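Local coordinates for protein myroilysin (Myroides profundi, PDB 5CZW) that probably cleaves proteins as a zinc metallopeptidase of the astacin family, kept latent by its propeptide through a cysteine switch, at residues Ile146-His151 and Thr192-Tyr197. The protein carries 1 engineered substitution. Residues are numbered along the deposited sequence; the frame is centred on the assembly and turned at random.
Sequences IHEHQH and TQYSAY. With ZN (zinc ion), chain B.
Glu148 OE2 takes two hydrogen bonds from Gln193: the backbone N points almost straight at its syn lone pair (2.8 Å, 175°), and the amide NE2 reaches the anti lone pair. Glu148 directly follows His147, the third histidine of the astacin zinc motif HExxHxxGxxHE, whose NE2 binds the zinc at 2.1 Å together with His137, His141 and Cys23. The other carboxylate oxygen, OE1, receives the hydroxyl of Thr192 at 2.6 Å from OG1, again on its syn lone pair. That OG1 in turn accepts a hydrogen bond from the backbone N of Tyr194, an ST turn, and the hydroxyl links this turn to the Glu148 carboxylate. The Glu148 chain, bent at its second torsion (chi2 -70°), lays the carboxylate over one face of the Tyr194 ring, the planes 14° apart and Glu148 CD 3.7 Å from Tyr194 CD2; the phenol OH bonds to Asp228. An alanine in place of Glu148 would probably leave the Thr192 hydroxyl and the Gln193 backbone N without their acceptor and take the carboxylate off that face of the Tyr194 ring. ND1 of His147 is hydrogen-bonded to Tyr187 OH, a second-shell contact that would help set the turn of the ring. The Gln193 amide also pairs with the backbone of Ile146 in both directions: NE2 gives to Ile146 O from above the carbonyl plane, while Ile146 N meets Gln193 OE1 on an in-plane lone pair at 2.9 Å.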
loop_
_atom_site.group_PDB
_atom_site.type_symbol
_atom_site.label_atom_id
_atom_site.label_comp_id
_atom_site.label_asym_id
_atom_site.label_seq_id
_atom_site.Cartn_x
_atom_site.Cartn_y
_atom_site.Cartn_z
ATOM N N ILE A 146 3.267 -3.101 8.797
ATOM C CA ILE A 146 2.465 -1.919 8.983
ATOM C C ILE A 146 3.303 -0.659 8.689
ATOM O O ILE A 146 4.515 -0.739 8.499
ATOM C CB ILE A 146 1.838 -1.948 10.394
ATOM C CG1 ILE A 146 2.941 -1.780 11.437
ATOM C CG2 ILE A 146 0.930 -3.168 10.521
ATOM C CD1 ILE A 146 2.421 -1.586 12.869
ATOM N N HIS A 147 2.635 0.505 8.680
ATOM C CA HIS A 147 3.334 1.695 8.575
ATOM C C HIS A 147 4.298 2.018 9.723
ATOM O O HIS A 147 3.960 1.893 10.901
ATOM C CB HIS A 147 2.358 2.861 8.480
ATOM C CG HIS A 147 1.718 2.976 7.121
ATOM N ND1 HIS A 147 0.371 3.181 6.954
ATOM C CD2 HIS A 147 2.205 2.777 5.862
ATOM C CE1 HIS A 147 0.068 3.163 5.673
ATOM N NE2 HIS A 147 1.173 3.021 5.018
ATOM N N GLU A 148 5.424 2.553 9.362
ATOM C CA GLU A 148 6.298 3.308 10.321
ATOM C C GLU A 148 5.919 4.762 10.276
ATOM O O GLU A 148 5.859 5.334 9.208
ATOM C CB GLU A 148 7.763 3.191 9.892
ATOM C CG GLU A 148 8.309 1.755 10.019
ATOM C CD GLU A 148 8.462 1.320 11.479
ATOM O OE1 GLU A 148 8.960 2.124 12.362
ATOM O OE2 GLU A 148 7.981 0.193 11.785
ATOM N N HIS A 149 5.560 5.342 11.414
ATOM C CA HIS A 149 5.156 6.755 11.441
ATOM C C HIS A 149 5.780 7.368 12.689
ATOM O O HIS A 149 5.504 6.945 13.767
ATOM C CB HIS A 149 3.673 6.856 11.511
ATOM C CG HIS A 149 3.203 8.232 11.792
ATOM N ND1 HIS A 149 3.337 9.254 10.885
ATOM C CD2 HIS A 149 2.574 8.746 12.863
ATOM C CE1 HIS A 149 2.841 10.368 11.408
ATOM N NE2 HIS A 149 2.357 10.072 12.606
ATOM N N GLN A 150 6.678 8.309 12.477
ATOM C CA GLN A 150 7.333 9.042 13.538
ATOM C C GLN A 150 6.504 10.281 13.625
ATOM O O GLN A 150 6.505 11.078 12.693
ATOM C CB GLN A 150 8.771 9.396 13.067
ATOM C CG GLN A 150 9.712 9.905 14.148
ATOM C CD GLN A 150 10.044 8.786 15.109
ATOM O OE1 GLN A 150 10.133 8.997 16.308
ATOM N NE2 GLN A 150 10.132 7.553 14.582
ATOM N N HIS A 151 5.735 10.401 14.701
ATOM C CA HIS A 151 4.865 11.520 14.890
ATOM C C HIS A 151 5.635 12.842 15.137
ATOM O O HIS A 151 6.489 12.886 16.003
ATOM C CB HIS A 151 3.869 11.259 16.031
ATOM C CG HIS A 151 2.780 12.268 16.020
ATOM N ND1 HIS A 151 1.843 12.298 15.012
ATOM C CD2 HIS A 151 2.544 13.355 16.796
ATOM C CE1 HIS A 151 1.063 13.353 15.174
ATOM N NE2 HIS A 151 1.445 13.985 16.270
ATOM N N THR A 192 5.135 1.915 15.062
ATOM C CA THR A 192 6.344 1.219 14.613
ATOM C C THR A 192 6.283 -0.258 14.889
ATOM O O THR A 192 5.668 -0.680 15.880
ATOM C CB THR A 192 7.597 1.725 15.352
ATOM O OG1 THR A 192 8.781 1.195 14.757
ATOM C CG2 THR A 192 7.553 1.364 16.875
ATOM N N GLN A 193 7.005 -1.007 14.072
ATOM C CA GLN A 193 7.217 -2.433 14.354
ATOM C C GLN A 193 8.658 -2.734 14.709
ATOM O O GLN A 193 9.047 -3.912 14.916
ATOM C CB GLN A 193 6.688 -3.306 13.201
ATOM C CG GLN A 193 7.419 -3.156 11.893
ATOM C CD GLN A 193 6.430 -2.919 10.765
ATOM O OE1 GLN A 193 5.547 -3.770 10.474
ATOM N NE2 GLN A 193 6.598 -1.760 10.069
ATOM N N TYR A 194 9.434 -1.682 14.856
ATOM C CA TYR A 194 10.842 -1.796 15.131
ATOM C C TYR A 194 11.215 -1.322 16.552
ATOM O O TYR A 194 10.507 -0.540 17.213
ATOM C CB TYR A 194 11.615 -1.020 14.098
ATOM C CG TYR A 194 11.452 -1.450 12.634
ATOM C CD1 TYR A 194 11.086 -2.715 12.281
ATOM C CD2 TYR A 194 11.660 -0.544 11.621
ATOM C CE1 TYR A 194 10.972 -3.089 10.958
ATOM C CE2 TYR A 194 11.569 -0.915 10.279
ATOM C CZ TYR A 194 11.264 -2.201 9.953
ATOM O OH TYR A 194 11.126 -2.578 8.606
ATOM N N SER A 195 12.331 -1.856 17.038
ATOM C CA SER A 195 12.729 -1.587 18.405
ATOM C C SER A 195 13.189 -0.142 18.388
ATOM O O SER A 195 12.617 0.713 19.070
ATOM C CB SER A 195 13.837 -2.531 18.825
ATOM O OG SER A 195 14.949 -2.314 17.992
ATOM N N ALA A 196 14.189 0.117 17.547
ATOM C CA ALA A 196 14.623 1.465 17.237
ATOM C C ALA A 196 13.886 1.940 15.996
ATOM O O ALA A 196 13.525 1.142 15.134
ATOM C CB ALA A 196 16.121 1.479 16.990
ATOM N N TYR A 197 13.677 3.244 15.879
ATOM C CA TYR A 197 13.056 3.748 14.671
ATOM C C TYR A 197 14.091 3.891 13.598
ATOM O O TYR A 197 15.285 4.052 13.856
ATOM C CB TYR A 197 12.197 5.008 14.883
ATOM C CG TYR A 197 12.875 6.360 14.883
ATOM C CD1 TYR A 197 13.495 6.856 16.037
ATOM C CD2 TYR A 197 12.818 7.187 13.759
ATOM C CE1 TYR A 197 14.079 8.112 16.053
ATOM C CE2 TYR A 197 13.393 8.448 13.775
ATOM C CZ TYR A 197 14.026 8.903 14.919
ATOM O OH TYR A 197 14.604 10.152 14.920
HETATM ZN ZN ZN B . 1.365 2.017 3.228
#